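Local coordinates for protein uricase (Arthrobacter globiformis, PDB 2YZC) that catalyses the oxidation of uric acid by molecular oxygen to 5-hydroxyisourate and hydrogen peroxide, the former being processed further to (S)-allantoin, at residues Y20-V25 with V65-Q70; G160-G165 with E216-A221; R189-T194 with E239-K244. All coordinates share one frame; numbering follows the deposited sequence.

Contact 1 (Y20-V25 with V65-Q70); sequences YGKAEV and VATDTQ. With 1AL (allantoate ion), chain L.
The chain of K22 starts with CG anti to the backbone N (chi1 -171°), then bends at both chi2 and chi3, which carries NZ to the hydroxyl of T67; the threonine's OG1 in turn sits between its own backbone N and carbonyl carbon (chi1 67°). This is one half of the uricase active site at a subunit interface, where strand 13-31 meets the N-terminal turn of helix 67-78. K22 and T67 belong to the charge relay system, completed by H251 of the second subunit. K22 NZ donates to T67 OG1 at 2.9 Å, the two side chains crossing at about a right angle, and OG1 donates onward to O7 of the allantoate ion at 2.7 Å. The backbone N of D68, in the first turn of the helix, donates to the ligand's O10 at 3.0 Å. A water bridges K22 NZ to OD1 of D68, which also pairs with K71. Q70 comes up to G21, its OE1 bonded to S46 and 3.4 Å from the CA of G21; the lack of a side chain on G21 lets that oxygen come so close. T67 CG2 lies near the edge of the Y20 ring. Just before the helix, V65 O is gripped twice from opposite faces of its carbonyl plane, by Y20 OH at 2.7 Å and by Q70 NE2 at 3.3 Å.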
loop_
_atom_site.group_PDB
_atom_site.type_symbol
_atom_site.label_atom_id
_atom_site.label_comp_id
_atom_site.label_asym_id
_atom_site.label_seq_id
_atom_site.Cartn_x
_atom_site.Cartn_y
_atom_site.Cartn_z
ATOM N N TYR A 20 11.579 -16.630 -16.458
ATOM C CA TYR A 20 10.752 -17.092 -15.356
ATOM C C TYR A 20 11.631 -17.445 -14.168
ATOM O O TYR A 20 12.819 -17.746 -14.325
ATOM C CB TYR A 20 9.962 -18.338 -15.759
ATOM C CG TYR A 20 10.790 -19.594 -15.648
ATOM C CD1 TYR A 20 11.827 -19.853 -16.545
ATOM C CD2 TYR A 20 10.599 -20.479 -14.587
ATOM C CE1 TYR A 20 12.661 -20.959 -16.380
ATOM C CE2 TYR A 20 11.423 -21.580 -14.410
ATOM C CZ TYR A 20 12.454 -21.816 -15.308
ATOM O OH TYR A 20 13.283 -22.896 -15.113
ATOM N N GLY A 21 11.037 -17.429 -12.981
ATOM C CA GLY A 21 11.789 -17.775 -11.793
ATOM C C GLY A 21 11.002 -17.484 -10.537
ATOM O O GLY A 21 9.783 -17.350 -10.583
ATOM N N LYS A 22 11.700 -17.391 -9.411
ATOM C CA LYS A 22 11.045 -17.104 -8.144
ATOM C C LYS A 22 11.302 -15.650 -7.792
ATOM O O LYS A 22 12.444 -15.188 -7.818
ATOM C CB LYS A 22 11.601 -17.995 -7.030
ATOM C CG LYS A 22 10.799 -17.898 -5.743
ATOM C CD LYS A 22 9.454 -18.608 -5.878
ATOM C CE LYS A 22 9.613 -20.117 -5.691
ATOM N NZ LYS A 22 8.341 -20.870 -5.886
ATOM N N ALA A 23 10.239 -14.929 -7.463
ATOM C CA ALA A 23 10.369 -13.523 -7.112
ATOM C C ALA A 23 10.142 -13.283 -5.624
ATOM O O ALA A 23 9.406 -14.018 -4.964
ATOM C CB ALA A 23 9.380 -12.688 -7.918
ATOM N N GLU A 24 10.797 -12.244 -5.120
ATOM C CA GLU A 24 10.698 -11.813 -3.732
ATOM C C GLU A 24 10.928 -12.873 -2.660
ATOM O O GLU A 24 10.059 -13.134 -1.821
ATOM C CB GLU A 24 9.353 -11.105 -3.517
ATOM C CG GLU A 24 9.134 -9.966 -4.521
ATOM C CD GLU A 24 8.142 -8.918 -4.043
ATOM O OE1 GLU A 24 7.080 -8.752 -4.687
ATOM O OE2 GLU A 24 8.430 -8.258 -3.026
ATOM N N VAL A 25 12.114 -13.470 -2.696
ATOM C CA VAL A 25 12.516 -14.466 -1.705
ATOM C C VAL A 25 13.134 -13.632 -0.580
ATOM O O VAL A 25 14.202 -13.044 -0.751
ATOM C CB VAL A 25 13.572 -15.432 -2.284
ATOM C CG1 VAL A 25 14.092 -16.371 -1.189
ATOM C CG2 VAL A 25 12.956 -16.240 -3.420
ATOM N N VAL A 65 13.867 -25.548 -14.657
ATOM C CA VAL A 65 14.410 -25.649 -13.310
ATOM C C VAL A 65 13.326 -24.987 -12.456
ATOM O O VAL A 65 13.088 -23.781 -12.569
ATOM C CB VAL A 65 15.724 -24.855 -13.185
ATOM C CG1 VAL A 65 16.188 -24.837 -11.739
ATOM C CG2 VAL A 65 16.801 -25.484 -14.080
ATOM N N ALA A 66 12.664 -25.780 -11.620
ATOM C CA ALA A 66 11.577 -25.285 -10.783
ATOM C C ALA A 66 11.881 -23.970 -10.072
ATOM O O ALA A 66 12.997 -23.748 -9.608
ATOM C CB ALA A 66 11.193 -26.346 -9.759
ATOM N N THR A 67 10.885 -23.091 -9.988
ATOM C CA THR A 67 11.104 -21.832 -9.299
ATOM C C THR A 67 11.379 -22.192 -7.838
ATOM O O THR A 67 12.144 -21.518 -7.165
ATOM C CB THR A 67 9.877 -20.875 -9.416
ATOM O OG1 THR A 67 8.759 -21.411 -8.698
ATOM C CG2 THR A 67 9.481 -20.691 -10.891
ATOM N N ASP A 68 10.771 -23.276 -7.358
ATOM C CA ASP A 68 10.990 -23.709 -5.977
ATOM C C ASP A 68 12.470 -24.038 -5.773
ATOM O O ASP A 68 13.034 -23.775 -4.715
ATOM C CB ASP A 68 10.147 -24.949 -5.644
ATOM C CG ASP A 68 10.256 -25.355 -4.176
ATOM O OD1 ASP A 68 9.600 -24.717 -3.327
ATOM O OD2 ASP A 68 11.008 -26.302 -3.862
ATOM N N THR A 69 13.090 -24.628 -6.793
ATOM C CA THR A 69 14.502 -24.981 -6.724
ATOM C C THR A 69 15.362 -23.725 -6.694
ATOM O O THR A 69 16.374 -23.668 -5.993
ATOM C CB THR A 69 14.922 -25.837 -7.928
ATOM O OG1 THR A 69 14.188 -27.066 -7.910
ATOM C CG2 THR A 69 16.415 -26.139 -7.876
ATOM N N GLN A 70 14.959 -22.723 -7.466
ATOM C CA GLN A 70 15.688 -21.467 -7.501
ATOM C C GLN A 70 15.652 -20.853 -6.111
ATOM O O GLN A 70 16.655 -20.333 -5.626
ATOM C CB GLN A 70 15.073 -20.523 -8.536
ATOM C CG GLN A 70 15.272 -21.020 -9.970
ATOM C CD GLN A 70 14.666 -20.109 -11.016
ATOM O OE1 GLN A 70 14.904 -18.901 -11.017
ATOM N NE2 GLN A 70 13.888 -20.689 -11.927
HETATM C C1 1AL L . 5.301 -23.401 -13.032
HETATM O O2 1AL L . 4.434 -23.806 -13.823
HETATM N N3 1AL L . 6.523 -22.963 -13.444
HETATM N N4 1AL L . 4.909 -23.432 -11.697
HETATM C C5 1AL L . 5.943 -21.481 -10.237
HETATM O O6 1AL L . 6.106 -20.660 -11.162
HETATM O O7 1AL L . 6.125 -21.259 -9.030
HETATM C C8 1AL L . 5.806 -22.968 -10.652
HETATM C C9 1AL L . 7.751 -24.156 -9.730
HETATM O O10 1AL L . 8.248 -24.378 -8.602
HETATM N N11 1AL L . 8.518 -23.984 -10.853
HETATM N N12 1AL L . 6.412 -24.075 -9.925
HETATM O O HOH W 1 7.562 -23.031 -4.259
#

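Contact 2 (G160-G165 with E216-A221). With 1AL (allantoate ion), chain I.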
loop_
_atom_site.group_PDB
_atom_site.type_symbol
_atom_site.label_atom_id
_atom_site.label_comp_id
_atom_site.label_asym_id
_atom_site.label_seq_id
_atom_site.Cartn_x
_atom_site.Cartn_y
_atom_site.Cartn_z
ATOM N N GLY A 160 16.163 27.971 -1.949
ATOM C CA GLY A 160 17.244 27.640 -2.862
ATOM C C GLY A 160 16.704 26.933 -4.094
ATOM O O GLY A 160 17.383 26.104 -4.715
ATOM N N SER A 161 15.465 27.252 -4.440
ATOM C CA SER A 161 14.815 26.675 -5.610
ATOM C C SER A 161 13.920 27.728 -6.245
ATOM O O SER A 161 13.153 28.409 -5.556
ATOM C CB SER A 161 13.983 25.446 -5.218
ATOM O OG SER A 161 13.216 24.972 -6.320
ATOM N N GLU A 162 14.037 27.864 -7.564
ATOM C CA GLU A 162 13.253 28.827 -8.332
ATOM C C GLU A 162 12.699 28.137 -9.572
ATOM O O GLU A 162 13.131 27.042 -9.936
ATOM C CB GLU A 162 14.139 29.977 -8.824
ATOM C CG GLU A 162 14.953 30.693 -7.780
ATOM C CD GLU A 162 15.811 31.798 -8.383
ATOM O OE1 GLU A 162 15.315 32.526 -9.273
ATOM O OE2 GLU A 162 16.977 31.950 -7.962
ATOM N N PHE A 163 11.737 28.785 -10.217
ATOM C CA PHE A 163 11.187 28.272 -11.462
ATOM C C PHE A 163 10.498 29.396 -12.205
ATOM O O PHE A 163 9.387 29.808 -11.863
ATOM C CB PHE A 163 10.208 27.117 -11.253
ATOM C CG PHE A 163 9.835 26.426 -12.538
ATOM C CD1 PHE A 163 10.832 25.957 -13.398
ATOM C CD2 PHE A 163 8.506 26.270 -12.912
ATOM C CE1 PHE A 163 10.506 25.346 -14.615
ATOM C CE2 PHE A 163 8.167 25.658 -14.127
ATOM C CZ PHE A 163 9.171 25.197 -14.980
ATOM N N HIS A 164 11.182 29.892 -13.229
ATOM C CA HIS A 164 10.678 30.990 -14.034
ATOM C C HIS A 164 11.250 30.909 -15.442
ATOM O O HIS A 164 12.099 30.063 -15.729
ATOM C CB HIS A 164 11.062 32.316 -13.370
ATOM C CG HIS A 164 12.505 32.396 -12.976
ATOM N ND1 HIS A 164 13.528 32.459 -13.898
ATOM C CD2 HIS A 164 13.096 32.393 -11.758
ATOM C CE1 HIS A 164 14.687 32.489 -13.265
ATOM N NE2 HIS A 164 14.453 32.449 -11.966
ATOM N N GLY A 165 10.774 31.780 -16.325
ATOM C CA GLY A 165 11.268 31.774 -17.689
ATOM C C GLY A 165 10.658 30.701 -18.576
ATOM O O GLY A 165 11.138 30.471 -19.683
ATOM N N GLU A 216 23.246 21.367 -2.482
ATOM C CA GLU A 216 24.056 22.542 -2.778
ATOM C C GLU A 216 23.821 23.241 -4.113
ATOM O O GLU A 216 24.295 24.356 -4.318
ATOM C CB GLU A 216 25.534 22.182 -2.627
ATOM C CG GLU A 216 25.836 21.470 -1.310
ATOM C CD GLU A 216 27.323 21.279 -1.061
ATOM O OE1 GLU A 216 28.100 21.302 -2.040
ATOM O OE2 GLU A 216 27.713 21.092 0.114
ATOM N N THR A 217 23.092 22.600 -5.017
ATOM C CA THR A 217 22.801 23.213 -6.308
ATOM C C THR A 217 21.651 24.201 -6.154
ATOM O O THR A 217 20.580 23.831 -5.679
ATOM C CB THR A 217 22.359 22.169 -7.353
ATOM O OG1 THR A 217 23.397 21.200 -7.541
ATOM C CG2 THR A 217 22.051 22.849 -8.685
ATOM N N HIS A 218 21.873 25.460 -6.519
ATOM C CA HIS A 218 20.792 26.434 -6.459
ATOM C C HIS A 218 19.958 26.075 -7.679
ATOM O O HIS A 218 20.346 26.358 -8.814
ATOM C CB HIS A 218 21.304 27.864 -6.596
ATOM C CG HIS A 218 20.213 28.883 -6.522
ATOM N ND1 HIS A 218 19.543 29.168 -5.352
ATOM C CD2 HIS A 218 19.624 29.631 -7.485
ATOM C CE1 HIS A 218 18.586 30.047 -5.597
ATOM N NE2 HIS A 218 18.615 30.343 -6.884
ATOM N N SER A 219 18.812 25.452 -7.437
ATOM C CA SER A 219 17.945 24.965 -8.500
ATOM C C SER A 219 17.084 25.971 -9.252
ATOM O O SER A 219 16.284 26.689 -8.658
ATOM C CB SER A 219 17.044 23.860 -7.936
ATOM O OG SER A 219 16.291 23.240 -8.961
ATOM N N LEU A 220 17.261 26.004 -10.572
ATOM C CA LEU A 220 16.481 26.877 -11.442
ATOM C C LEU A 220 15.461 25.987 -12.142
ATOM O O LEU A 220 14.579 26.464 -12.852
ATOM C CB LEU A 220 17.379 27.555 -12.482
ATOM C CG LEU A 220 18.459 28.496 -11.941
ATOM C CD1 LEU A 220 19.239 29.108 -13.107
ATOM C CD2 LEU A 220 17.811 29.591 -11.105
ATOM N N ALA A 221 15.598 24.681 -11.928
ATOM C CA ALA A 221 14.704 23.682 -12.509
ATOM C C ALA A 221 15.069 22.313 -11.936
ATOM O O ALA A 221 16.232 22.058 -11.622
ATOM C CB ALA A 221 14.854 23.661 -14.024
HETATM C C1 1AL I . 10.287 22.031 -12.992
HETATM O O2 1AL I . 11.471 22.088 -12.620
HETATM N N3 1AL I . 9.929 21.625 -14.240
HETATM N N4 1AL I . 9.364 22.410 -12.019
HETATM C C5 1AL I . 7.760 20.274 -11.939
HETATM O O6 1AL I . 8.756 19.528 -11.948
HETATM O O7 1AL I . 6.593 19.924 -11.702
HETATM C C8 1AL I . 8.030 21.809 -11.982
HETATM C C9 1AL I . 6.132 22.673 -13.268
HETATM O O10 1AL I . 4.900 22.832 -13.139
HETATM N N11 1AL I . 6.714 22.363 -14.470
HETATM N N12 1AL I . 6.987 22.797 -12.229
HETATM O O HOH W 2 13.822 24.443 -9.001
HETATM O O HOH W 3 13.951 29.150 -12.991
#
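The backbones of S161 and S219 form a single bridge with their CA atoms 4.6 Å apart: S219 N donates to G160 O at 3.1 Å, and E162 N donates to S219 O at 2.8 Å. E162 then spreads its carboxylate between two histidines. H218 NE2 points almost straight at OE2 (175°; 2.5 Å, unusually short as modelled), which lies in the imidazole plane and is met on its anti side, while H164 NE2 reaches OE1 at 2.8 Å from above the carboxylate plane. An alanine at E162 would probably leave both imidazoles without their shared acceptor and less fixed in their rotation. L220 runs alongside E162, its CD2 4.0 Å from OE2. F163, a urate-binding residue, lines the ligand pocket together with A221: one face of its ring covers the allantoate ion, whose N4 lies 3.8 Å above the ring plane, and L220 O sits at the ring's edge. Water links S161 OG, E162 O and S219 OG; S161 OG also bonds R180, and S219 OG bonds T225. N61 of the second subunit bonds H164 O and L220 O. The contact thus joins the loop after strand 143-157 to the link between helices 199-216 and 222-236, beside the start of strand 182-192.

Contact 3 (R189-T194 with E239-K244)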
loop_
_atom_site.group_PDB
_atom_site.type_symbol
_atom_site.label_atom_id
_atom_site.label_comp_id
_atom_site.label_asym_id
_atom_site.label_seq_id
_atom_site.Cartn_x
_atom_site.Cartn_y
_atom_site.Cartn_z
ATOM N N ARG A 189 19.535 4.841 -10.547
ATOM C CA ARG A 189 20.125 3.559 -10.885
ATOM C C ARG A 189 21.314 3.817 -11.799
ATOM O O ARG A 189 21.219 4.591 -12.755
ATOM C CB ARG A 189 19.081 2.668 -11.557
ATOM C CG ARG A 189 18.153 2.017 -10.540
ATOM C CD ARG A 189 16.894 1.464 -11.165
ATOM N NE ARG A 189 16.087 0.733 -10.188
ATOM C CZ ARG A 189 15.677 1.223 -9.020
ATOM N NH1 ARG A 189 15.993 2.462 -8.658
ATOM N NH2 ARG A 189 14.940 0.472 -8.212
ATOM N N TRP A 190 22.440 3.193 -11.475
ATOM C CA TRP A 190 23.652 3.373 -12.261
ATOM C C TRP A 190 24.245 2.035 -12.700
ATOM O O TRP A 190 24.238 1.046 -11.954
ATOM C CB TRP A 190 24.665 4.212 -11.460
ATOM C CG TRP A 190 24.992 3.679 -10.089
ATOM C CD1 TRP A 190 26.044 2.877 -9.754
ATOM C CD2 TRP A 190 24.276 3.930 -8.869
ATOM N NE1 TRP A 190 26.034 2.617 -8.405
ATOM C CE2 TRP A 190 24.960 3.249 -7.837
ATOM C CE3 TRP A 190 23.126 4.664 -8.549
ATOM C CZ2 TRP A 190 24.533 3.281 -6.502
ATOM C CZ3 TRP A 190 22.700 4.695 -7.216
ATOM C CH2 TRP A 190 23.405 4.006 -6.213
ATOM N N ARG A 191 24.735 2.007 -13.935
ATOM C CA ARG A 191 25.306 0.799 -14.509
ATOM C C ARG A 191 26.829 0.808 -14.466
ATOM O O ARG A 191 27.465 1.756 -14.922
ATOM C CB ARG A 191 24.843 0.641 -15.958
ATOM C CG ARG A 191 25.406 -0.595 -16.662
ATOM C CD ARG A 191 24.778 -0.779 -18.039
ATOM N NE ARG A 191 25.195 0.243 -18.997
ATOM C CZ ARG A 191 26.390 0.274 -19.583
ATOM N NH1 ARG A 191 27.292 -0.660 -19.309
ATOM N NH2 ARG A 191 26.684 1.232 -20.451
ATOM N N TYR A 192 27.406 -0.256 -13.916
ATOM C CA TYR A 192 28.850 -0.377 -13.829
ATOM C C TYR A 192 29.376 -0.936 -15.145
ATOM O O TYR A 192 28.712 -1.744 -15.788
ATOM C CB TYR A 192 29.231 -1.318 -12.684
ATOM C CG TYR A 192 28.871 -0.789 -11.312
ATOM C CD1 TYR A 192 29.398 0.416 -10.850
ATOM C CD2 TYR A 192 28.021 -1.501 -10.466
ATOM C CE1 TYR A 192 29.094 0.900 -9.579
ATOM C CE2 TYR A 192 27.709 -1.027 -9.189
ATOM C CZ TYR A 192 28.252 0.174 -8.755
ATOM O OH TYR A 192 27.963 0.646 -7.498
ATOM N N ASN A 193 30.565 -0.502 -15.552
ATOM C CA ASN A 193 31.148 -1.004 -16.791
ATOM C C ASN A 193 32.110 -2.155 -16.503
ATOM O O ASN A 193 32.809 -2.637 -17.397
ATOM C CB ASN A 193 31.860 0.126 -17.551
ATOM C CG ASN A 193 32.784 0.940 -16.672
ATOM O OD1 ASN A 193 32.840 2.167 -16.789
ATOM N ND2 ASN A 193 33.524 0.272 -15.800
ATOM N N THR A 194 32.123 -2.595 -15.246
ATOM C CA THR A 194 32.978 -3.692 -14.803
ATOM C C THR A 194 32.429 -4.269 -13.503
ATOM O O THR A 194 31.776 -3.560 -12.742
ATOM C CB THR A 194 34.416 -3.216 -14.535
ATOM O OG1 THR A 194 35.183 -4.302 -14.004
ATOM C CG2 THR A 194 34.421 -2.066 -13.530
ATOM N N GLU A 239 34.146 3.636 -12.926
ATOM C CA GLU A 239 33.469 2.363 -13.134
ATOM C C GLU A 239 31.998 2.496 -13.513
ATOM O O GLU A 239 31.342 1.497 -13.804
ATOM C CB GLU A 239 33.597 1.467 -11.895
ATOM C CG GLU A 239 33.390 2.176 -10.569
ATOM C CD GLU A 239 34.620 2.951 -10.139
ATOM O OE1 GLU A 239 35.690 2.319 -9.983
ATOM O OE2 GLU A 239 34.522 4.184 -9.960
ATOM N N ILE A 240 31.478 3.720 -13.508
ATOM C CA ILE A 240 30.081 3.935 -13.868
ATOM C C ILE A 240 29.958 4.525 -15.272
ATOM O O ILE A 240 30.568 5.545 -15.581
ATOM C CB ILE A 240 29.379 4.874 -12.851
ATOM C CG1 ILE A 240 29.374 4.221 -11.461
ATOM C CG2 ILE A 240 27.958 5.172 -13.319
ATOM C CD1 ILE A 240 28.724 5.075 -10.358
ATOM N N ASP A 241 29.171 3.877 -16.125
ATOM C CA ASP A 241 28.980 4.367 -17.490
ATOM C C ASP A 241 27.779 5.283 -17.644
ATOM O O ASP A 241 27.743 6.130 -18.540
ATOM C CB ASP A 241 28.835 3.199 -18.462
ATOM C CG ASP A 241 30.131 2.874 -19.173
ATOM O OD1 ASP A 241 31.157 3.515 -18.859
ATOM O OD2 ASP A 241 30.118 1.979 -20.042
ATOM N N GLU A 242 26.787 5.112 -16.780
ATOM C CA GLU A 242 25.597 5.934 -16.863
ATOM C C GLU A 242 24.750 5.818 -15.612
ATOM O O GLU A 242 24.810 4.828 -14.888
ATOM C CB GLU A 242 24.755 5.520 -18.070
ATOM C CG GLU A 242 24.457 4.026 -18.112
ATOM C CD GLU A 242 23.548 3.642 -19.259
ATOM O OE1 GLU A 242 23.490 2.437 -19.595
ATOM O OE2 GLU A 242 22.885 4.544 -19.817
ATOM N N ILE A 243 23.964 6.850 -15.364
ATOM C CA ILE A 243 23.077 6.853 -14.217
ATOM C C ILE A 243 21.750 7.398 -14.705
ATOM O O ILE A 243 21.703 8.367 -15.468
ATOM C CB ILE A 243 23.637 7.722 -13.069
ATOM C CG1 ILE A 243 22.652 7.719 -11.892
ATOM C CG2 ILE A 243 23.896 9.140 -13.556
ATOM C CD1 ILE A 243 23.183 8.385 -10.648
ATOM N N LYS A 244 20.673 6.745 -14.294
ATOM C CA LYS A 244 19.339 7.163 -14.679
ATOM C C LYS A 244 18.604 7.560 -13.420
ATOM O O LYS A 244 18.728 6.895 -12.393
ATOM C CB LYS A 244 18.584 6.023 -15.358
ATOM C CG LYS A 244 19.157 5.607 -16.697
ATOM C CD LYS A 244 18.256 4.599 -17.383
ATOM C CE LYS A 244 18.661 4.411 -18.836
ATOM N NZ LYS A 244 17.676 3.557 -19.552
HETATM O O HOH W 4 29.223 1.347 -22.413
#
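The guanidinium of R191 has CB of D241 over one face, OE1 of E242 at its edge by NE, and a water in the same plane by NH2. It stands on an antiparallel beta ladder, strand 182-192 against strand 240-254, whose short segments run at 167° to each other. R191 NE donates to E242 OE1 at 2.8 Å, nearly straight at 173° and on the anti lone pair, with the carboxylate turned almost perpendicular to the guanidinium; the bend at chi3 (70°) swings the group across to the other strand. NH2 makes a longer salt bridge to D241 OD2, which the water also joins. E242 OE1 also accepts from W295 NE1. On the face of W190, Y192, I240 and I243, the indole plane has CE1 of Y192 at its edge, and I240 lies against both aromatic side chains: its CD1 touches W190 CD1 at 3.5 Å, its CG1 Y192 CE1 at 3.8 Å. Helix 199-216 packs here through V202, Y203 and V206. R189 and K244 exchange two backbone bonds; past the strand's other end, N193 N donates to E239 O. W190 NE1 donates to Y192 OH at 2.9 Å, the hydroxyl lying close to the indole plane.

Contact 1 comes first along the chain and closes before the other two open; contacts 2 and 3 alternate their segments within the second half of the chain. The centres of contacts 1 and 2 lie about 47 Å apart, on opposite sides of the chain's centre, while the centre of contact 3 is about 27 Å from each of theirs. Contacts 1 and 3 share the long antiparallel sheet, and helix 199-216, which packs on contact 3, leads into contact 2. Contacts 1 and 2 each hold an allantoate ion and touch the second subunit, contributing complementary walls: T67 and D68 from one chain, F163 and A221 from the other. One chain therefore serves two active sites, each completed only in the assembly.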